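Local structure of hypothetical protein EF2904 (Enterococcus faecalis, 2AZ4) at residues Gly342-His347 against Thr373-Ala378; Asn251-Ile256 against Lys323-Tyr328; Arg277-Glu282 against Ile295-Tyr300. The protein is of unknown function but has a metallo-beta-lactamase domain with two bound zinc ions, and may act as an RNA-binding exonuclease. All blocks are in the same frame, centred on the assembly; numbering follows the deposited sequence.

Overall arrangement
Contacts 1 and 3 are strand pairs of the six-stranded parallel sheet, and contact 2 lies at the entrance of two of its strands; all lie away from the two-zinc site of His92, His94, Asp96, His97, His167, Asp189 and His404. Contact 3 forms one edge of the sheet and contact 1 the other; their centres are 19 Å apart and their nearest atoms about 8 Å. Contact 2 has its centre 14 Å from that of contact 1 and 15 Å from that of contact 3. Two arginines tie the set together: Arg254 of contact 2 reaches Gly342 and Thr373 of contact 1, and Arg277 of contact 3 reaches the carbonyls of Arg254 and Tyr328.

Contact 1: residues Gly342-His347 against Thr373-Ala378; sequences GSLYIH and TFVRLA
A beta-alpha-beta unit closes here: strands 344-348 and 373-376, linked by helix 358-369, run side by side at one edge of a six-stranded parallel sheet. Five backbone hydrogen bonds alternate between them. Thr373, Val375 and Leu377 give their N-H groups to the carbonyls of Ser343, Tyr345 and His347, while Tyr345 and His347 donate back to Thr373 and Val375. The shortest, His347 N to Val375 O, is 2.7 Å; the last, Leu377 N to His347 O, comes in from above the carbonyl plane. His347 makes the largest contribution of any one residue. Its CG stands anti to the backbone N (chi1 -159°), so the ring crosses Phe374 obliquely, the two planes 39° apart. CB lies 3.4 Å from Phe374 CE1, and CG 3.6 Å from that same atom. Farther out, ND1 comes within 3.8 Å of Phe374 CZ, and at the tip NE2 makes a weak hydrogen bond to Gln351 O. Arg376 NH1, itself bonded to Leu353 O and Tyr360 OH, is 4.4 Å from ND1 and might disfavour a protonated imidazole. On the same face Tyr345 lies alongside Phe374, pointing the same way, with Tyr345 CD2 3.9 Å from Phe374 CD1 and Leu367 of helix 358-369 touching both side chains. The opposite face, that of Leu344, Ile346, Thr373 and Val375, is mostly aliphatic. Leu344 and Val375 cross obliquely, Leu344 CD1 3.7 Å from Val375 CG2; beneath helix 237-249, Ile346 CG2 also touches CB and CD2 of Leu377, each at 3.8 Å.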
loop_
_atom_site.group_PDB
_atom_site.type_symbol
_atom_site.label_atom_id
_atom_site.label_comp_id
_atom_site.label_asym_id
_atom_site.label_seq_id
_atom_site.Cartn_x
_atom_site.Cartn_y
_atom_site.Cartn_z
ATOM N N GLY A 342 1.016 12.985 -31.017
ATOM C CA GLY A 342 1.050 14.341 -30.491
ATOM C C GLY A 342 0.229 14.547 -29.225
ATOM O O GLY A 342 0.120 15.677 -28.718
ATOM N N SER A 343 -0.372 13.478 -28.714
ATOM C CA SER A 343 -1.211 13.616 -27.518
ATOM C C SER A 343 -0.366 13.679 -26.219
ATOM O O SER A 343 0.872 13.563 -26.246
ATOM C CB SER A 343 -2.261 12.504 -27.474
ATOM O OG SER A 343 -1.653 11.256 -27.216
ATOM N N LEU A 344 -1.048 13.875 -25.089
ATOM C CA LEU A 344 -0.396 14.027 -23.794
ATOM C C LEU A 344 -0.825 12.883 -22.895
ATOM O O LEU A 344 -2.002 12.590 -22.798
ATOM C CB LEU A 344 -0.788 15.366 -23.165
ATOM C CG LEU A 344 -0.230 15.748 -21.778
ATOM C CD1 LEU A 344 1.304 15.780 -21.771
ATOM C CD2 LEU A 344 -0.851 17.104 -21.316
ATOM N N TYR A 345 0.138 12.222 -22.272
ATOM C CA TYR A 345 -0.154 11.170 -21.299
ATOM C C TYR A 345 0.495 11.523 -19.960
ATOM O O TYR A 345 1.683 11.795 -19.884
ATOM C CB TYR A 345 0.320 9.799 -21.799
ATOM C CG TYR A 345 0.321 8.739 -20.709
ATOM C CD1 TYR A 345 -0.882 8.236 -20.196
ATOM C CD2 TYR A 345 1.514 8.267 -20.166
ATOM C CE1 TYR A 345 -0.883 7.271 -19.177
ATOM C CE2 TYR A 345 1.511 7.300 -19.148
ATOM C CZ TYR A 345 0.312 6.823 -18.665
ATOM O OH TYR A 345 0.301 5.885 -17.657
ATOM N N ILE A 346 -0.305 11.494 -18.905
ATOM C CA ILE A 346 0.150 11.870 -17.577
ATOM C C ILE A 346 0.255 10.613 -16.739
ATOM O O ILE A 346 -0.739 9.948 -16.467
ATOM C CB ILE A 346 -0.794 12.894 -16.928
ATOM C CG1 ILE A 346 -0.834 14.172 -17.781
ATOM C CG2 ILE A 346 -0.349 13.190 -15.492
ATOM C CD1 ILE A 346 -2.156 14.942 -17.624
ATOM N N HIS A 347 1.489 10.283 -16.379
ATOM C CA HIS A 347 1.794 9.077 -15.635
ATOM C C HIS A 347 1.869 9.429 -14.152
ATOM O O HIS A 347 2.829 10.056 -13.710
ATOM C CB HIS A 347 3.127 8.512 -16.128
ATOM C CG HIS A 347 3.308 7.060 -15.829
ATOM N ND1 HIS A 347 4.359 6.579 -15.082
ATOM C CD2 HIS A 347 2.547 5.990 -16.144
ATOM C CE1 HIS A 347 4.263 5.264 -14.984
ATOM N NE2 HIS A 347 3.165 4.884 -15.612
ATOM N N THR A 373 3.691 12.971 -25.778
ATOM C CA THR A 373 4.397 13.578 -24.650
ATOM C C THR A 373 4.105 12.833 -23.332
ATOM O O THR A 373 2.949 12.701 -22.921
ATOM C CB THR A 373 4.055 15.061 -24.490
ATOM O OG1 THR A 373 4.362 15.759 -25.708
ATOM C CG2 THR A 373 4.834 15.681 -23.318
ATOM N N PHE A 374 5.157 12.345 -22.692
ATOM C CA PHE A 374 5.044 11.621 -21.429
ATOM C C PHE A 374 5.376 12.588 -20.299
ATOM O O PHE A 374 6.412 13.279 -20.340
ATOM C CB PHE A 374 6.036 10.471 -21.415
ATOM C CG PHE A 374 6.164 9.771 -20.086
ATOM C CD1 PHE A 374 5.365 8.669 -19.787
ATOM C CD2 PHE A 374 7.101 10.186 -19.150
ATOM C CE1 PHE A 374 5.484 8.004 -18.587
ATOM C CE2 PHE A 374 7.230 9.503 -17.922
ATOM C CZ PHE A 374 6.415 8.415 -17.655
ATOM N N VAL A 375 4.492 12.642 -19.304
ATOM C CA VAL A 375 4.706 13.497 -18.148
ATOM C C VAL A 375 4.592 12.680 -16.890
ATOM O O VAL A 375 3.560 12.071 -16.632
ATOM C CB VAL A 375 3.742 14.709 -18.127
ATOM C CG1 VAL A 375 3.917 15.518 -16.838
ATOM C CG2 VAL A 375 4.019 15.604 -19.316
ATOM N N ARG A 376 5.675 12.658 -16.123
ATOM C CA ARG A 376 5.681 12.037 -14.829
ATOM C C ARG A 376 5.112 13.004 -13.785
ATOM O O ARG A 376 5.687 14.071 -13.509
ATOM C CB ARG A 376 7.087 11.584 -14.458
ATOM C CG ARG A 376 7.100 10.639 -13.261
ATOM C CD ARG A 376 8.485 10.094 -12.961
ATOM N NE ARG A 376 8.458 9.415 -11.666
ATOM C CZ ARG A 376 8.140 8.133 -11.504
ATOM N NH1 ARG A 376 7.844 7.381 -12.562
ATOM N NH2 ARG A 376 8.116 7.602 -10.282
ATOM N N LEU A 377 3.960 12.644 -13.228
ATOM C CA LEU A 377 3.343 13.487 -12.204
ATOM C C LEU A 377 3.167 12.633 -10.951
ATOM O O LEU A 377 2.099 12.063 -10.713
ATOM C CB LEU A 377 2.016 14.094 -12.713
ATOM C CG LEU A 377 1.314 15.173 -11.868
ATOM C CD1 LEU A 377 2.095 16.506 -11.880
ATOM C CD2 LEU A 377 -0.125 15.360 -12.357
ATOM N N ALA A 378 4.245 12.520 -10.180
ATOM C CA ALA A 378 4.301 11.586 -9.064
ATOM C C ALA A 378 4.218 12.297 -7.720
ATOM O O ALA A 378 4.702 13.409 -7.565
ATOM C CB ALA A 378 5.578 10.727 -9.138
#

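Contact 2: residues Asn251-Ile256 against Lys323-Tyr328; sequences NPNRQI and KDKTDY
Two irregular segments meet through a single direct backbone hydrogen bond, from Arg254 N to Lys325 O (2.7 Å, 159° at the hydrogen), the donor lying in the carbonyl plane on a lone pair. Lys325 O also faces another acceptor, Arg254 O, at 2.9 Å; Arg277 NH2, hydrogen-bonded to Arg254 O, probably offsets the repulsion between the two oxygens. The 323-328 side is shaped by Asp324, whose CG is anti to its backbone N (chi1 175°). Its OD1 takes two backbone N-H groups, that of Thr326, making an Asx turn, and that of Asp327 on the syn lone pair. OD2 accepts from Tyr328 N, above the carboxylate plane, and probably from a water that accepts from Ile256 N. With that carboxylate gripped by three backbone donors, the turn presents Lys325 O to Arg254. A second water bridges Pro252 O and Thr326 O, 2.7 Å from each. Side chains add looser packing. Lys325, bent at chi3 (78°), crosses Asn253 obliquely, its CB 3.8 Å from Asn253 OD1, while Thr326 CG2 rests 3.6 Å from Pro252 O. Gln255 lays its CB against Asp324 O at 3.5 Å and sends OE1 to Gln340 N. Arg254 runs extended in the other direction: NH1 meets Asn251 OD1 at 2.9 Å from above the amide plane, and NE reaches Gly342 O. Segment 251-256 leads from helix 237-249 into strand 256-260, and segment 323-328 from helix 318-323 into strand 328-331, so the contact joins the entrances of two adjacent parallel strands.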
loop_
_atom_site.group_PDB
_atom_site.type_symbol
_atom_site.label_atom_id
_atom_site.label_comp_id
_atom_site.label_asym_id
_atom_site.label_seq_id
_atom_site.Cartn_x
_atom_site.Cartn_y
_atom_site.Cartn_z
ATOM N N ASN A 251 -3.546 22.732 -22.615
ATOM C CA ASN A 251 -3.791 21.872 -23.790
ATOM C C ASN A 251 -5.275 21.655 -24.115
ATOM O O ASN A 251 -5.765 20.514 -24.059
ATOM C CB ASN A 251 -3.061 20.528 -23.645
ATOM C CG ASN A 251 -1.544 20.689 -23.565
ATOM O OD1 ASN A 251 -0.866 20.764 -24.585
ATOM N ND2 ASN A 251 -1.014 20.752 -22.343
ATOM N N PRO A 252 -5.989 22.748 -24.473
ATOM C CA PRO A 252 -7.428 22.687 -24.747
ATOM C C PRO A 252 -7.832 21.922 -26.025
ATOM O O PRO A 252 -9.001 21.532 -26.164
ATOM C CB PRO A 252 -7.831 24.165 -24.847
ATOM C CG PRO A 252 -6.584 24.869 -25.263
ATOM C CD PRO A 252 -5.462 24.125 -24.613
ATOM N N ASN A 253 -6.884 21.685 -26.920
ATOM C CA ASN A 253 -7.174 20.992 -28.179
ATOM C C ASN A 253 -6.134 19.903 -28.393
ATOM O O ASN A 253 -5.129 20.099 -29.090
ATOM C CB ASN A 253 -7.188 21.995 -29.350
ATOM C CG ASN A 253 -7.644 21.367 -30.659
ATOM O OD1 ASN A 253 -8.247 20.293 -30.672
ATOM N ND2 ASN A 253 -7.359 22.050 -31.778
ATOM N N ARG A 254 -6.363 18.765 -27.744
ATOM C CA ARG A 254 -5.365 17.735 -27.631
ATOM C C ARG A 254 -5.955 16.558 -26.832
ATOM O O ARG A 254 -6.643 16.741 -25.818
ATOM C CB ARG A 254 -4.125 18.288 -26.914
ATOM C CG ARG A 254 -2.887 17.371 -26.948
ATOM C CD ARG A 254 -1.693 18.039 -26.297
ATOM N NE ARG A 254 -0.453 17.343 -26.633
ATOM C CZ ARG A 254 0.749 17.608 -26.127
ATOM N NH1 ARG A 254 0.930 18.576 -25.239
ATOM N NH2 ARG A 254 1.781 16.896 -26.531
ATOM N N GLN A 255 -5.691 15.354 -27.293
ATOM C CA GLN A 255 -6.023 14.194 -26.493
ATOM C C GLN A 255 -5.185 14.230 -25.225
ATOM O O GLN A 255 -3.970 14.437 -25.283
ATOM C CB GLN A 255 -5.783 12.899 -27.263
ATOM C CG GLN A 255 -6.098 11.651 -26.451
ATOM C CD GLN A 255 -6.095 10.399 -27.322
ATOM O OE1 GLN A 255 -5.051 9.943 -27.730
ATOM N NE2 GLN A 255 -7.266 9.845 -27.587
ATOM N N ILE A 256 -5.848 14.084 -24.081
ATOM C CA ILE A 256 -5.133 13.942 -22.797
ATOM C C ILE A 256 -5.629 12.713 -22.045
ATOM O O ILE A 256 -6.827 12.554 -21.841
ATOM C CB ILE A 256 -5.305 15.164 -21.877
ATOM C CG1 ILE A 256 -5.019 16.468 -22.649
ATOM C CG2 ILE A 256 -4.374 15.017 -20.639
ATOM C CD1 ILE A 256 -5.304 17.729 -21.841
ATOM N N LYS A 323 -11.222 9.157 -30.239
ATOM C CA LYS A 323 -11.380 10.301 -31.158
ATOM C C LYS A 323 -11.300 11.659 -30.459
ATOM O O LYS A 323 -11.180 12.686 -31.119
ATOM C CB LYS A 323 -12.714 10.199 -31.915
ATOM C CG LYS A 323 -12.832 8.970 -32.828
ATOM C CD LYS A 323 -14.222 8.907 -33.453
ATOM C CE LYS A 323 -14.575 7.510 -33.971
ATOM N NZ LYS A 323 -16.077 7.347 -34.109
ATOM N N ASP A 324 -11.360 11.670 -29.125
ATOM C CA ASP A 324 -11.506 12.930 -28.406
ATOM C C ASP A 324 -10.239 13.803 -28.367
ATOM O O ASP A 324 -9.130 13.301 -28.230
ATOM C CB ASP A 324 -12.038 12.712 -26.988
ATOM C CG ASP A 324 -12.089 14.010 -26.199
ATOM O OD1 ASP A 324 -12.915 14.883 -26.543
ATOM O OD2 ASP A 324 -11.265 14.181 -25.274
ATOM N N LYS A 325 -10.437 15.114 -28.469
ATOM C CA LYS A 325 -9.363 16.090 -28.354
ATOM C C LYS A 325 -9.722 17.245 -27.433
ATOM O O LYS A 325 -8.878 18.092 -27.135
ATOM C CB LYS A 325 -8.995 16.640 -29.737
ATOM C CG LYS A 325 -8.346 15.615 -30.649
ATOM C CD LYS A 325 -7.717 16.267 -31.883
ATOM C CE LYS A 325 -6.377 16.916 -31.568
ATOM N NZ LYS A 325 -5.645 17.296 -32.816
ATOM N N THR A 326 -10.959 17.292 -26.961
ATOM C CA THR A 326 -11.402 18.475 -26.220
ATOM C C THR A 326 -12.193 18.212 -24.945
ATOM O O THR A 326 -12.134 19.023 -24.018
ATOM C CB THR A 326 -12.267 19.407 -27.105
ATOM O OG1 THR A 326 -13.420 18.688 -27.565
ATOM C CG2 THR A 326 -11.461 19.918 -28.298
ATOM N N ASP A 327 -12.929 17.104 -24.906
ATOM C CA ASP A 327 -13.988 16.911 -23.908
ATOM C C ASP A 327 -13.589 16.067 -22.721
ATOM O O ASP A 327 -14.100 16.281 -21.618
ATOM C CB ASP A 327 -15.237 16.283 -24.528
ATOM C CG ASP A 327 -15.996 17.240 -25.447
ATOM O OD1 ASP A 327 -15.478 18.303 -25.835
ATOM O OD2 ASP A 327 -17.127 16.902 -25.806
ATOM N N TYR A 328 -12.706 15.092 -22.934
ATOM C CA TYR A 328 -12.396 14.167 -21.855
ATOM C C TYR A 328 -10.946 14.159 -21.401
ATOM O O TYR A 328 -10.025 14.341 -22.205
ATOM C CB TYR A 328 -12.792 12.737 -22.239
ATOM C CG TYR A 328 -14.227 12.638 -22.663
ATOM C CD1 TYR A 328 -15.258 12.782 -21.729
ATOM C CD2 TYR A 328 -14.557 12.395 -23.996
ATOM C CE1 TYR A 328 -16.593 12.708 -22.116
ATOM C CE2 TYR A 328 -15.888 12.311 -24.403
ATOM C CZ TYR A 328 -16.889 12.461 -23.459
ATOM O OH TYR A 328 -18.188 12.366 -23.841
HETATM O O HOH W 1 -10.881 21.416 -24.277
HETATM O O HOH W 2 -8.824 13.372 -24.489
#

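Contact 3: residues Arg277-Glu282 against Ile295-Tyr300; sequences RTVVLE and IEVRYY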
loop_
_atom_site.group_PDB
_atom_site.type_symbol
_atom_site.label_atom_id
_atom_site.label_comp_id
_atom_site.label_asym_id
_atom_site.label_seq_id
_atom_site.Cartn_x
_atom_site.Cartn_y
_atom_site.Cartn_z
ATOM N N ARG A 277 -11.934 19.142 -17.735
ATOM C CA ARG A 277 -12.578 18.199 -18.673
ATOM C C ARG A 277 -13.292 17.108 -17.901
ATOM O O ARG A 277 -12.820 16.690 -16.841
ATOM C CB ARG A 277 -11.550 17.510 -19.581
ATOM C CG ARG A 277 -10.863 18.392 -20.590
ATOM C CD ARG A 277 -9.920 17.549 -21.397
ATOM N NE ARG A 277 -9.074 18.336 -22.283
ATOM C CZ ARG A 277 -8.535 17.870 -23.409
ATOM N NH1 ARG A 277 -8.731 16.605 -23.790
ATOM N NH2 ARG A 277 -7.790 18.667 -24.150
ATOM N N THR A 278 -14.410 16.631 -18.452
ATOM C CA THR A 278 -15.101 15.457 -17.941
ATOM C C THR A 278 -14.155 14.271 -17.864
ATOM O O THR A 278 -13.553 13.894 -18.855
ATOM C CB THR A 278 -16.269 15.047 -18.856
ATOM O OG1 THR A 278 -17.194 16.131 -18.976
ATOM C CG2 THR A 278 -16.978 13.818 -18.308
ATOM N N VAL A 279 -14.060 13.671 -16.690
ATOM C CA VAL A 279 -13.213 12.505 -16.474
ATOM C C VAL A 279 -13.942 11.224 -16.839
ATOM O O VAL A 279 -15.123 11.081 -16.520
ATOM C CB VAL A 279 -12.753 12.424 -14.999
ATOM C CG1 VAL A 279 -11.868 11.209 -14.766
ATOM C CG2 VAL A 279 -11.998 13.704 -14.626
ATOM N N VAL A 280 -13.217 10.301 -17.492
ATOM C CA VAL A 280 -13.735 8.966 -17.819
ATOM C C VAL A 280 -12.726 7.926 -17.330
ATOM O O VAL A 280 -11.556 7.952 -17.710
ATOM C CB VAL A 280 -14.006 8.800 -19.352
ATOM C CG1 VAL A 280 -14.744 7.506 -19.640
ATOM C CG2 VAL A 280 -14.818 9.965 -19.878
ATOM N N LEU A 281 -13.168 7.020 -16.481
ATOM C CA LEU A 281 -12.258 6.010 -15.929
ATOM C C LEU A 281 -12.508 4.620 -16.547
ATOM O O LEU A 281 -13.590 4.354 -17.083
ATOM C CB LEU A 281 -12.379 5.938 -14.393
ATOM C CG LEU A 281 -12.065 7.174 -13.512
ATOM C CD1 LEU A 281 -12.159 6.912 -11.991
ATOM C CD2 LEU A 281 -10.693 7.765 -13.834
ATOM N N GLU A 282 -11.512 3.742 -16.457
ATOM C CA GLU A 282 -11.719 2.346 -16.788
ATOM C C GLU A 282 -12.774 1.828 -15.812
ATOM O O GLU A 282 -12.832 2.291 -14.685
ATOM C CB GLU A 282 -10.390 1.581 -16.663
ATOM C CG GLU A 282 -10.487 0.099 -17.014
ATOM C CD GLU A 282 -10.858 -0.734 -15.800
ATOM O OE1 GLU A 282 -10.600 -0.256 -14.683
ATOM O OE2 GLU A 282 -11.421 -1.844 -15.938
ATOM N N ILE A 295 -19.226 7.728 -5.441
ATOM C CA ILE A 295 -19.052 8.661 -6.543
ATOM C C ILE A 295 -19.336 7.956 -7.872
ATOM O O ILE A 295 -18.890 6.837 -8.103
ATOM C CB ILE A 295 -17.672 9.331 -6.513
ATOM C CG1 ILE A 295 -17.616 10.334 -5.357
ATOM C CG2 ILE A 295 -17.376 10.055 -7.853
ATOM C CD1 ILE A 295 -16.196 10.882 -5.075
ATOM N N GLU A 296 -20.135 8.601 -8.717
ATOM C CA GLU A 296 -20.490 8.040 -10.003
ATOM C C GLU A 296 -19.818 8.860 -11.075
ATOM O O GLU A 296 -20.051 10.061 -11.185
ATOM C CB GLU A 296 -21.994 8.001 -10.195
ATOM C CG GLU A 296 -22.664 6.987 -9.273
ATOM C CD GLU A 296 -24.015 6.566 -9.761
ATOM O OE1 GLU A 296 -25.012 6.896 -9.079
ATOM O OE2 GLU A 296 -24.085 5.902 -10.818
ATOM N N VAL A 297 -18.928 8.213 -11.816
ATOM C CA VAL A 297 -18.177 8.876 -12.859
ATOM C C VAL A 297 -18.414 8.108 -14.159
ATOM O O VAL A 297 -18.742 6.922 -14.119
ATOM C CB VAL A 297 -16.651 8.945 -12.484
ATOM C CG1 VAL A 297 -16.019 7.534 -12.385
ATOM C CG2 VAL A 297 -15.868 9.821 -13.461
ATOM N N ARG A 298 -18.231 8.778 -15.292
ATOM C CA ARG A 298 -18.239 8.130 -16.617
ATOM C C ARG A 298 -17.098 7.118 -16.724
ATOM O O ARG A 298 -16.075 7.234 -16.042
ATOM C CB ARG A 298 -18.195 9.169 -17.760
ATOM C CG ARG A 298 -19.498 9.965 -17.895
ATOM C CD ARG A 298 -19.293 11.243 -18.726
ATOM N NE ARG A 298 -20.493 12.083 -18.710
ATOM C CZ ARG A 298 -20.855 12.899 -17.709
ATOM N NH1 ARG A 298 -20.123 13.004 -16.594
ATOM N NH2 ARG A 298 -21.979 13.600 -17.818
ATOM N N TYR A 299 -17.291 6.093 -17.546
ATOM C CA TYR A 299 -16.344 4.997 -17.615
ATOM C C TYR A 299 -16.387 4.314 -18.963
ATOM O O TYR A 299 -17.330 4.486 -19.707
ATOM C CB TYR A 299 -16.656 3.956 -16.534
ATOM C CG TYR A 299 -18.025 3.318 -16.713
ATOM C CD1 TYR A 299 -18.188 2.132 -17.444
ATOM C CD2 TYR A 299 -19.160 3.907 -16.154
ATOM C CE1 TYR A 299 -19.446 1.560 -17.593
ATOM C CE2 TYR A 299 -20.410 3.360 -16.314
ATOM C CZ TYR A 299 -20.549 2.168 -17.003
ATOM O OH TYR A 299 -21.813 1.634 -17.155
ATOM N N TYR A 300 -15.355 3.527 -19.243
ATOM C CA TYR A 300 -15.327 2.636 -20.398
ATOM C C TYR A 300 -14.844 1.271 -19.929
ATOM O O TYR A 300 -14.125 1.150 -18.919
ATOM C CB TYR A 300 -14.455 3.188 -21.535
ATOM C CG TYR A 300 -12.983 3.076 -21.284
ATOM C CD1 TYR A 300 -12.213 2.128 -21.955
ATOM C CD2 TYR A 300 -12.355 3.910 -20.342
ATOM C CE1 TYR A 300 -10.850 2.031 -21.716
ATOM C CE2 TYR A 300 -11.002 3.814 -20.089
ATOM C CZ TYR A 300 -10.260 2.871 -20.766
ATOM O OH TYR A 300 -8.919 2.758 -20.506
HETATM O O HOH W 3 -17.624 11.596 -15.561
#
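Val297 CG1 (chi1 64°) and Tyr300 CG (chi1 75°) each sit wedged between the residue's own backbone N and C. In Val297 this sets CG1 3.9 Å from Leu281 CD1, the two side chains crossing at about a right angle, and leaves CG2 3.4 Å from Val279 O. In Tyr300 it brings the ring back across the neighbouring strand, CE2 at 3.7 Å from Glu282 N. The ring's far end continues to Gln331 O through OH. Strands 278-282 and 298-300 form the parallel pair of a beta-alpha-beta unit whose crossover is helix 283-293. Leu281 N donates to Arg298 O (2.9 Å), and Tyr300 N donates to Leu281 O, an oxygen whose position is less certain. Beside Arg298 a water links the two backbones, donating to Val279 O and accepting from Arg298 N and NH1. The extended Arg298 side chain crosses Thr278 at about a right angle, its CD 3.5 Å from Thr278 CG2. Glu282, bent at chi2, turns its carboxylate away from the pair: Glu282 is the N-cap of helix 283-293, its OE1 accepting from Met285 N, and OE2 binds Asn284 ND2. That cap would favourably match the carboxylate's negative charge to the helix dipole, while the water gives Val279 O a hydrogen-bond donor between the two segments.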